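Local coordinates for protein putative tryptophan halogenase (Xanthomonas campestris pv. campestris, PDB 6Y1W) that is probably an FAD-dependent halogenase of the tryptophan halogenase family, thought to use reduced flavin and a halide to halogenate an aromatic substrate, at residues Leu343-Leu353 against Ile385-Tyr396. Residues are numbered along the deposited sequence; the frame is centred on the assembly and turned at random.
Sequences LEPIESTNIHL and IAHIRDFVILHY
Glu344 and Glu347, both just ahead of helix 350-363, hydrogen-bond to Tyr396 and His395 of helix 371-397. His395 NE2 donates over 2.6 Å in a nearly straight bond (164°) to Glu347 OE2, which accepts through its anti lone pair; carboxylate and imidazole lie almost coplanar, 17° apart. The glutamate chain, bent at chi2, lays the carboxylate beside the imidazole, and its OE2 also meets the edge of the Phe391 ring, 3.6 Å from CE2. His106 gives OE2 a second hydrogen bond, and Gln452 holds His395 ND1, so both ring nitrogens of His395 are held, which restrains the ring's rotation. Glu344, extended beyond CG, receives the Tyr396 hydroxyl on the syn side of OE1 (OH to OE1 2.5 Å), while Trp273 grips the same oxygen.

Apolar side chains make up the rest of the interface. Beside the polar pairs, Ile346, with CG1 anti to the backbone N (chi1 -174°), sends CD1 along His395 to within 3.5 Å of CB, and its CG2 branch rests 3.8 Å from Val392 CG1. Further toward the start of the segment 385-396, Leu343 CD1 reaches the helix backbone, 3.7 Å from Arg389 N, and touches Ile385 CD1 and Ile388 CG2. Ile388 divides its branches: CG2 packs on Thr349 CG2, whereas CD1 meets Leu353 CD2 at 3.7 Å.

This packing of residues 343-349 and the first turn of helix 350-363 on helix 371-397 borders the probable active site of a flavin-dependent halogenase: Glu347 is the predicted tryptophan-binding residue, and neighbouring Ser348 hydrogen-bonds Lys89, the predicted catalytic lysine.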
# COMPACT_ATOMS: atom_id res chain seq x y z
N LEU A 343 15.58 14.96 -8.07
CA LEU A 343 15.30 14.37 -9.37
C LEU A 343 14.80 15.47 -10.29
O LEU A 343 14.08 16.37 -9.86
CB LEU A 343 14.25 13.27 -9.28
CG LEU A 343 14.76 12.00 -8.60
CD1 LEU A 343 13.62 11.06 -8.28
CD2 LEU A 343 15.72 11.30 -9.61
N GLU A 344 15.17 15.38 -11.58
CA GLU A 344 14.72 16.39 -12.54
C GLU A 344 13.18 16.46 -12.63
O GLU A 344 12.48 15.49 -12.30
CB GLU A 344 15.31 16.06 -13.91
CG GLU A 344 14.66 14.84 -14.55
CD GLU A 344 15.53 14.28 -15.65
OE1 GLU A 344 15.44 14.78 -16.81
OE2 GLU A 344 16.35 13.38 -15.35
N PRO A 345 12.63 17.62 -13.09
CA PRO A 345 11.16 17.82 -12.99
C PRO A 345 10.35 17.17 -14.09
O PRO A 345 9.28 17.68 -14.47
CB PRO A 345 11.02 19.35 -13.04
CG PRO A 345 12.17 19.78 -13.90
CD PRO A 345 13.32 18.86 -13.46
N ILE A 346 10.82 16.02 -14.59
CA ILE A 346 10.17 15.37 -15.72
C ILE A 346 8.79 14.86 -15.36
O ILE A 346 7.92 14.77 -16.23
CB ILE A 346 11.08 14.25 -16.24
CG1 ILE A 346 10.53 13.63 -17.51
CG2 ILE A 346 11.21 13.11 -15.19
CD1 ILE A 346 11.51 12.60 -18.11
N GLU A 347 8.54 14.53 -14.08
CA GLU A 347 7.22 14.12 -13.62
C GLU A 347 6.72 15.01 -12.48
O GLU A 347 5.88 14.60 -11.69
CB GLU A 347 7.21 12.64 -13.17
CG GLU A 347 7.22 11.64 -14.34
CD GLU A 347 5.87 11.53 -15.06
OE1 GLU A 347 4.85 12.04 -14.53
OE2 GLU A 347 5.84 10.93 -16.20
N SER A 348 7.23 16.25 -12.39
CA SER A 348 6.69 17.27 -11.48
C SER A 348 6.63 16.76 -10.04
O SER A 348 5.60 16.89 -9.37
CB SER A 348 5.30 17.78 -11.91
OG SER A 348 5.17 17.98 -13.35
N THR A 349 7.74 16.23 -9.54
CA THR A 349 7.77 15.62 -8.21
C THR A 349 8.45 16.50 -7.14
O THR A 349 8.44 16.10 -5.98
CB THR A 349 8.47 14.26 -8.24
OG1 THR A 349 9.72 14.33 -8.97
CG2 THR A 349 7.57 13.19 -8.87
N ASN A 350 8.99 17.68 -7.46
CA ASN A 350 9.78 18.44 -6.47
C ASN A 350 8.94 18.83 -5.25
O ASN A 350 9.29 18.53 -4.09
CB ASN A 350 10.37 19.70 -7.12
CG ASN A 350 10.99 20.65 -6.10
OD1 ASN A 350 11.92 20.25 -5.42
ND2 ASN A 350 10.50 21.92 -5.99
N ILE A 351 7.83 19.54 -5.48
CA ILE A 351 7.01 19.96 -4.35
C ILE A 351 6.40 18.78 -3.62
O ILE A 351 6.27 18.80 -2.38
CB ILE A 351 5.97 20.99 -4.85
CG1 ILE A 351 6.67 22.34 -4.96
CG2 ILE A 351 4.75 21.09 -3.89
CD1 ILE A 351 5.82 23.42 -5.64
N HIS A 352 6.06 17.71 -4.34
CA HIS A 352 5.54 16.49 -3.72
C HIS A 352 6.53 15.91 -2.73
O HIS A 352 6.16 15.46 -1.64
CB HIS A 352 5.21 15.49 -4.82
CG HIS A 352 4.96 14.11 -4.30
ND1 HIS A 352 3.73 13.71 -3.83
CD2 HIS A 352 5.79 13.05 -4.18
CE1 HIS A 352 3.80 12.44 -3.45
NE2 HIS A 352 5.04 12.01 -3.67
N LEU A 353 7.82 15.89 -3.10
CA LEU A 353 8.80 15.30 -2.20
C LEU A 353 9.00 16.15 -0.96
O LEU A 353 9.25 15.59 0.10
CB LEU A 353 10.12 15.08 -2.93
CG LEU A 353 10.04 13.86 -3.85
CD1 LEU A 353 11.19 13.91 -4.86
CD2 LEU A 353 10.02 12.52 -3.10
N ILE A 385 11.53 7.31 -2.57
CA ILE A 385 12.30 8.05 -3.58
C ILE A 385 12.86 7.08 -4.62
O ILE A 385 12.97 7.44 -5.80
CB ILE A 385 13.40 8.91 -2.92
CG1 ILE A 385 14.02 9.85 -3.95
CG2 ILE A 385 14.54 8.07 -2.30
CD1 ILE A 385 13.06 10.67 -4.55
N ALA A 386 13.22 5.87 -4.21
CA ALA A 386 13.77 4.92 -5.17
C ALA A 386 12.72 4.56 -6.20
O ALA A 386 13.03 4.37 -7.38
CB ALA A 386 14.28 3.67 -4.45
N HIS A 387 11.46 4.47 -5.76
CA HIS A 387 10.38 4.20 -6.70
C HIS A 387 10.21 5.34 -7.71
O HIS A 387 9.99 5.11 -8.91
CB HIS A 387 9.07 3.99 -5.95
CG HIS A 387 7.90 4.24 -6.81
ND1 HIS A 387 7.50 3.32 -7.75
CD2 HIS A 387 7.10 5.33 -6.96
CE1 HIS A 387 6.47 3.81 -8.42
NE2 HIS A 387 6.21 5.02 -7.96
N ILE A 388 10.27 6.59 -7.24
CA ILE A 388 10.16 7.70 -8.18
C ILE A 388 11.38 7.74 -9.11
O ILE A 388 11.23 7.95 -10.32
CB ILE A 388 9.98 9.02 -7.40
CG1 ILE A 388 8.63 8.99 -6.67
CG2 ILE A 388 9.95 10.20 -8.29
CD1 ILE A 388 8.53 10.13 -5.56
N ARG A 389 12.58 7.50 -8.55
CA ARG A 389 13.80 7.41 -9.36
C ARG A 389 13.61 6.44 -10.52
O ARG A 389 13.94 6.77 -11.67
CB ARG A 389 14.98 6.97 -8.48
CG ARG A 389 16.29 6.78 -9.29
CD ARG A 389 17.22 5.82 -8.59
NE ARG A 389 16.63 4.50 -8.55
CZ ARG A 389 17.01 3.54 -7.70
NH1 ARG A 389 18.00 3.82 -6.84
NH2 ARG A 389 16.42 2.33 -7.72
N ASP A 390 13.04 5.25 -10.22
CA ASP A 390 12.90 4.23 -11.27
C ASP A 390 11.99 4.73 -12.38
O ASP A 390 12.21 4.43 -13.56
CB ASP A 390 12.35 2.93 -10.69
CG ASP A 390 13.41 2.13 -9.92
OD1 ASP A 390 14.59 2.56 -9.87
OD2 ASP A 390 13.00 1.10 -9.33
N PHE A 391 10.95 5.48 -12.01
CA PHE A 391 10.01 5.97 -13.01
C PHE A 391 10.65 7.04 -13.89
O PHE A 391 10.34 7.14 -15.09
CB PHE A 391 8.75 6.50 -12.31
CG PHE A 391 7.52 6.50 -13.21
CD1 PHE A 391 6.70 5.38 -13.28
CD2 PHE A 391 7.20 7.63 -13.98
CE1 PHE A 391 5.57 5.38 -14.12
CE2 PHE A 391 6.09 7.64 -14.80
CZ PHE A 391 5.27 6.52 -14.88
N VAL A 392 11.52 7.88 -13.30
CA VAL A 392 12.25 8.86 -14.09
C VAL A 392 13.20 8.15 -15.04
O VAL A 392 13.26 8.48 -16.23
CB VAL A 392 12.97 9.83 -13.14
CG1 VAL A 392 13.96 10.77 -13.92
CG2 VAL A 392 11.94 10.64 -12.31
N ILE A 393 13.89 7.12 -14.54
CA ILE A 393 14.78 6.34 -15.42
C ILE A 393 14.01 5.72 -16.57
O ILE A 393 14.49 5.70 -17.73
CB ILE A 393 15.51 5.26 -14.61
CG1 ILE A 393 16.46 5.91 -13.62
CG2 ILE A 393 16.35 4.38 -15.55
CD1 ILE A 393 17.00 4.93 -12.56
N LEU A 394 12.80 5.23 -16.29
CA LEU A 394 11.97 4.65 -17.33
C LEU A 394 11.80 5.58 -18.53
O LEU A 394 11.85 5.14 -19.69
CB LEU A 394 10.61 4.31 -16.72
CG LEU A 394 9.53 3.94 -17.71
CD1 LEU A 394 9.85 2.64 -18.50
CD2 LEU A 394 8.22 3.78 -16.97
N HIS A 395 11.64 6.89 -18.28
CA HIS A 395 11.43 7.82 -19.39
C HIS A 395 12.61 7.85 -20.36
O HIS A 395 12.41 8.03 -21.56
CB HIS A 395 11.17 9.22 -18.84
CG HIS A 395 9.72 9.48 -18.52
ND1 HIS A 395 8.74 9.42 -19.50
CD2 HIS A 395 9.09 9.78 -17.36
CE1 HIS A 395 7.56 9.70 -18.95
NE2 HIS A 395 7.75 9.93 -17.65
N TYR A 396 13.84 7.70 -19.85
CA TYR A 396 15.03 7.74 -20.69
C TYR A 396 15.34 6.38 -21.30
O TYR A 396 15.86 6.32 -22.43
CB TYR A 396 16.24 8.22 -19.88
CG TYR A 396 16.20 9.70 -19.62
CD1 TYR A 396 16.56 10.59 -20.61
CD2 TYR A 396 15.81 10.21 -18.38
CE1 TYR A 396 16.55 11.97 -20.40
CE2 TYR A 396 15.79 11.60 -18.17
CZ TYR A 396 16.17 12.46 -19.18
OH TYR A 396 16.19 13.82 -19.01